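Local coordinates for short-chain type dehydrogenase/reductase (Mycobacterium ulcerans, PDB 3SVT) that probably catalyses an NAD(P)-dependent oxidation or reduction, as a member of the short-chain dehydrogenase/reductase family, at the interface of chains A and B and the interface of chains A and C. Numbering follows the deposited sequence. Chains: chain A/B/C, Short-chain type dehydrogenase/reductase.

Contact 1: the interface of chains A and B. Residues chain A 108, 111, 116, 120, 166; chain B 124-125, 128, 174.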
# COMPACT_ATOMS: atom_id res chain seq x y z
N ILE A 108 12.91 -16.32 -12.65
CA ILE A 108 13.56 -16.39 -11.35
C ILE A 108 14.34 -17.69 -11.17
O ILE A 108 15.41 -17.69 -10.57
CB ILE A 108 12.56 -16.20 -10.20
CG1 ILE A 108 13.31 -16.02 -8.89
CG2 ILE A 108 11.57 -17.36 -10.10
CD1 ILE A 108 14.08 -14.68 -8.82
N VAL A 111 17.87 -17.16 -12.85
CA VAL A 111 18.52 -15.88 -12.59
C VAL A 111 20.05 -16.02 -12.75
O VAL A 111 20.66 -16.93 -12.20
CB VAL A 111 18.15 -15.33 -11.18
CG1 VAL A 111 19.27 -14.42 -10.62
CG2 VAL A 111 16.84 -14.62 -11.22
N TRP A 116 22.47 -10.40 -11.20
CA TRP A 116 21.65 -10.02 -10.04
C TRP A 116 22.51 -9.27 -8.99
O TRP A 116 22.15 -8.17 -8.58
CB TRP A 116 20.94 -11.25 -9.47
CG TRP A 116 20.34 -11.11 -8.13
CD1 TRP A 116 21.01 -11.07 -6.96
CD2 TRP A 116 18.93 -11.08 -7.79
NE1 TRP A 116 20.14 -10.98 -5.92
CE2 TRP A 116 18.85 -10.99 -6.39
CE3 TRP A 116 17.75 -11.13 -8.53
CZ2 TRP A 116 17.63 -10.94 -5.70
CZ3 TRP A 116 16.53 -11.08 -7.85
CH2 TRP A 116 16.49 -10.98 -6.44
N VAL A 120 22.01 -5.44 -7.72
CA VAL A 120 21.91 -5.12 -6.29
C VAL A 120 22.97 -4.10 -5.88
O VAL A 120 22.65 -3.07 -5.31
CB VAL A 120 22.04 -6.39 -5.45
CG1 VAL A 120 22.23 -6.07 -3.94
CG2 VAL A 120 20.81 -7.26 -5.65
N VAL A 166 12.89 -5.69 -7.57
CA VAL A 166 13.31 -6.04 -6.22
C VAL A 166 14.20 -4.96 -5.63
O VAL A 166 13.99 -4.53 -4.48
CB VAL A 166 14.10 -7.37 -6.26
CG1 VAL A 166 14.77 -7.66 -4.90
CG2 VAL A 166 13.18 -8.53 -6.72
N VAL B 124 18.98 -10.25 0.70
CA VAL B 124 18.55 -10.14 -0.69
C VAL B 124 19.05 -11.31 -1.55
O VAL B 124 18.26 -12.02 -2.18
CB VAL B 124 19.02 -8.80 -1.31
CG1 VAL B 124 18.57 -8.68 -2.75
CG2 VAL B 124 18.53 -7.57 -0.44
N ASN B 125 20.37 -11.51 -1.55
CA ASN B 125 21.00 -12.58 -2.32
C ASN B 125 20.69 -13.98 -1.80
O ASN B 125 20.27 -14.85 -2.54
CB ASN B 125 22.50 -12.32 -2.40
CG ASN B 125 22.82 -11.03 -3.13
OD1 ASN B 125 21.99 -10.51 -3.89
ND2 ASN B 125 24.05 -10.51 -2.92
N MET B 128 17.20 -14.98 -2.56
CA MET B 128 17.08 -15.29 -4.00
C MET B 128 17.58 -16.71 -4.28
O MET B 128 16.90 -17.47 -4.96
CB MET B 128 17.83 -14.29 -4.86
CG MET B 128 17.64 -14.51 -6.39
SD MET B 128 18.80 -15.72 -7.07
CE MET B 128 20.29 -14.72 -7.18
N LEU B 174 10.28 -9.69 -3.89
CA LEU B 174 10.70 -10.95 -4.49
C LEU B 174 9.62 -12.03 -4.30
O LEU B 174 9.31 -12.75 -5.24
CB LEU B 174 12.05 -11.41 -3.92
CG LEU B 174 12.63 -12.68 -4.50
CD1 LEU B 174 12.78 -12.58 -6.05
CD2 LEU B 174 13.97 -13.05 -3.84
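A:Trp116 and B:Met128 meet in a two-fold, largely apolar helix-to-helix interface, which joins chains A and B within the deposited tetramer. Both residues belong to helix 113-140 of their chains, and helix 163-182 contributes A:Val166 and B:Leu174; pairing through these two long helices is the classic dimer contact of short-chain dehydrogenases. The indole of A:Trp116 carries the patch. Its CG stands anti to the backbone N (chi1 166°), and B:Met128 is laid along one face. The thioether chain, bent at chi2 and chi3, curls over the bicycle: B:Met128 CG sits 3.5 Å from the centroid of the six-membered ring of A:Trp116, while the terminal methyl CE turns back over the five-membered ring, so that two CH-pi contacts cover the same face. B:Met128 CB packs against A:Trp116 CZ2 at 3.5 Å. Beyond the indole the methionine tip meets A:Val111 head on, B:Met128 CE lying 3.6 Å from A:Val111 CG1. At the pyrrole edge, the indole N-H of A:Trp116 (NE1) donates to the side-chain carbonyl OD1 of B:Asn125 at 2.8 Å. The acceptor lies nearly in the ring plane, but the bond is bent, with 138° at the hydrogen, and the amide is turned 61° from the indole. This bond gives the indole nitrogen a polar partner and should hinder rotation of the ring. B:Val124 supports the benzo side through CG1, 3.8 Å from A:Trp116 CZ2, and the same methyl touches A:Val120 CG2. B:Leu174 closes the other end, its CD1 3.7 Å from A:Ile108 CD1 as the two side chains cross obliquely. A:Val166 CG2 comes in at a slant, more loosely, at 4.1 Å from B:Leu174 CD1. Repeated with the chains exchanged, the contact places a tryptophan from each subunit against the helices of its neighbour, and is likely to help hold the dimer together and keep these helices in register.

Contact 2: the interface of chains A and C. Residues chain A 220-223; chain C 183-184, 186.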
# COMPACT_ATOMS: atom_id res chain seq x y z
N PRO A 220 -3.65 3.90 -18.69
CA PRO A 220 -4.88 4.70 -18.89
C PRO A 220 -4.69 5.85 -19.85
O PRO A 220 -5.48 5.98 -20.79
CB PRO A 220 -5.21 5.21 -17.48
CG PRO A 220 -4.69 4.14 -16.59
CD PRO A 220 -3.48 3.52 -17.29
N LEU A 221 -3.63 6.67 -19.65
CA LEU A 221 -3.38 7.81 -20.56
C LEU A 221 -2.87 7.35 -21.94
O LEU A 221 -1.98 6.54 -22.02
CB LEU A 221 -2.42 8.81 -19.91
CG LEU A 221 -2.97 9.74 -18.83
CD1 LEU A 221 -1.89 10.72 -18.41
CD2 LEU A 221 -4.24 10.46 -19.27
N PRO A 222 -3.42 7.87 -23.05
CA PRO A 222 -3.04 7.24 -24.33
C PRO A 222 -1.74 7.73 -24.97
O PRO A 222 -1.68 8.07 -26.18
CB PRO A 222 -4.25 7.52 -25.23
CG PRO A 222 -5.01 8.62 -24.57
CD PRO A 222 -4.45 8.91 -23.23
N ARG A 223 -0.68 7.74 -24.18
CA ARG A 223 0.62 8.07 -24.70
C ARG A 223 1.72 7.48 -23.82
O ARG A 223 1.51 7.08 -22.68
CB ARG A 223 0.82 9.58 -24.83
CG ARG A 223 1.13 10.34 -23.53
CD ARG A 223 1.57 11.76 -23.88
NE ARG A 223 1.61 12.67 -22.75
CZ ARG A 223 2.64 12.81 -21.91
NH1 ARG A 223 3.75 12.06 -22.05
NH2 ARG A 223 2.57 13.70 -20.95
N GLY C 183 -8.75 7.95 -18.22
CA GLY C 183 -7.45 8.21 -18.86
C GLY C 183 -7.53 8.29 -20.38
O GLY C 183 -6.84 9.10 -21.01
N ALA C 184 -8.35 7.44 -20.96
CA ALA C 184 -8.51 7.35 -22.43
C ALA C 184 -9.06 8.65 -23.01
O ALA C 184 -8.96 8.89 -24.22
CB ALA C 184 -9.45 6.16 -22.80
N TRP C 186 -8.11 11.63 -21.63
CA TRP C 186 -7.15 12.64 -21.19
C TRP C 186 -7.61 13.39 -19.96
O TRP C 186 -7.18 14.51 -19.75
CB TRP C 186 -6.80 13.66 -22.30
CG TRP C 186 -6.23 13.09 -23.57
CD1 TRP C 186 -6.89 12.94 -24.76
CD2 TRP C 186 -4.88 12.66 -23.82
NE1 TRP C 186 -6.05 12.42 -25.71
CE2 TRP C 186 -4.81 12.24 -25.17
CE3 TRP C 186 -3.73 12.58 -23.03
CZ2 TRP C 186 -3.64 11.75 -25.74
CZ3 TRP C 186 -2.55 12.08 -23.61
CH2 TRP C 186 -2.52 11.67 -24.95
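C:Trp186 receives A:Pro222 on one face of its indole, and these two residues bury the most surface of this patch of the two-fold interface between chains A and C. The proline lies in the loop after helix 209-218, the tryptophan just after the short 3-10 helix 183-185. The pyrrolidine ring meets the indole through its CG and CD edge. A:Pro222 CD stands 3.5 Å from the centroid of the six-membered ring of C:Trp186 in a CH-pi contact, displaced toward the rim, while A:Pro222 CG approaches CZ2 of C:Trp186 to 3.6 Å, near the fusion with the pyrrole ring. The indole is swung toward chain A with its CG anti to the carbonyl carbon (chi1 -58°), on a backbone whose phi is positive at 66°. A:Arg223 borders the outer rim of the benzo ring. Its CB lies 3.9 Å from C:Trp186 CH2, and the side chain, extended from CG to NE, crosses the indole at about a right angle, touching it with methylene groups. The guanidinium plane is inclined 25° to the ring, but the contact is made by the aliphatic stem. C:Gly183 is the third main contributor. Lacking a side chain, it probably allows the loop of chain A to come close to its backbone: A:Leu221 CD2 packs 3.9 Å from C:Gly183 CA, and A:Pro220 CB lies 4.0 Å from that same carbon. The carbonyl O of C:Gly183 faces the apolar A:Pro222 CD at 3.3 Å, and C:Ala184 extends the buried strip beside it. Polar bonding is absent between the residues of this patch, so it relies on shape and van der Waals packing, with the proline set in the corner formed by the indole and the 3-10 turn. The patch and its symmetry twin contribute to joining chains A and C in the deposited tetramer and may help fix the loop bearing A:Pro222.

Contact 1 and contact 2 lie about 33 Å apart, measured between the centres of their C-alpha atoms, and chain A faces a different neighbour at each. The residues given are all distinct, yet the two are connected in sequence: within each copy of the protein, helix 163-182, which takes part in contact 1, runs directly into the 3-10 helix 183-185 used in contact 2. Each belongs to a different two-fold interface; two such two-folds at right angles would generate the four chains of the deposited assembly, a common arrangement among short-chain dehydrogenases. Through this shared segment, packing at one interface could bear on the other, although the structure alone does not show such coupling.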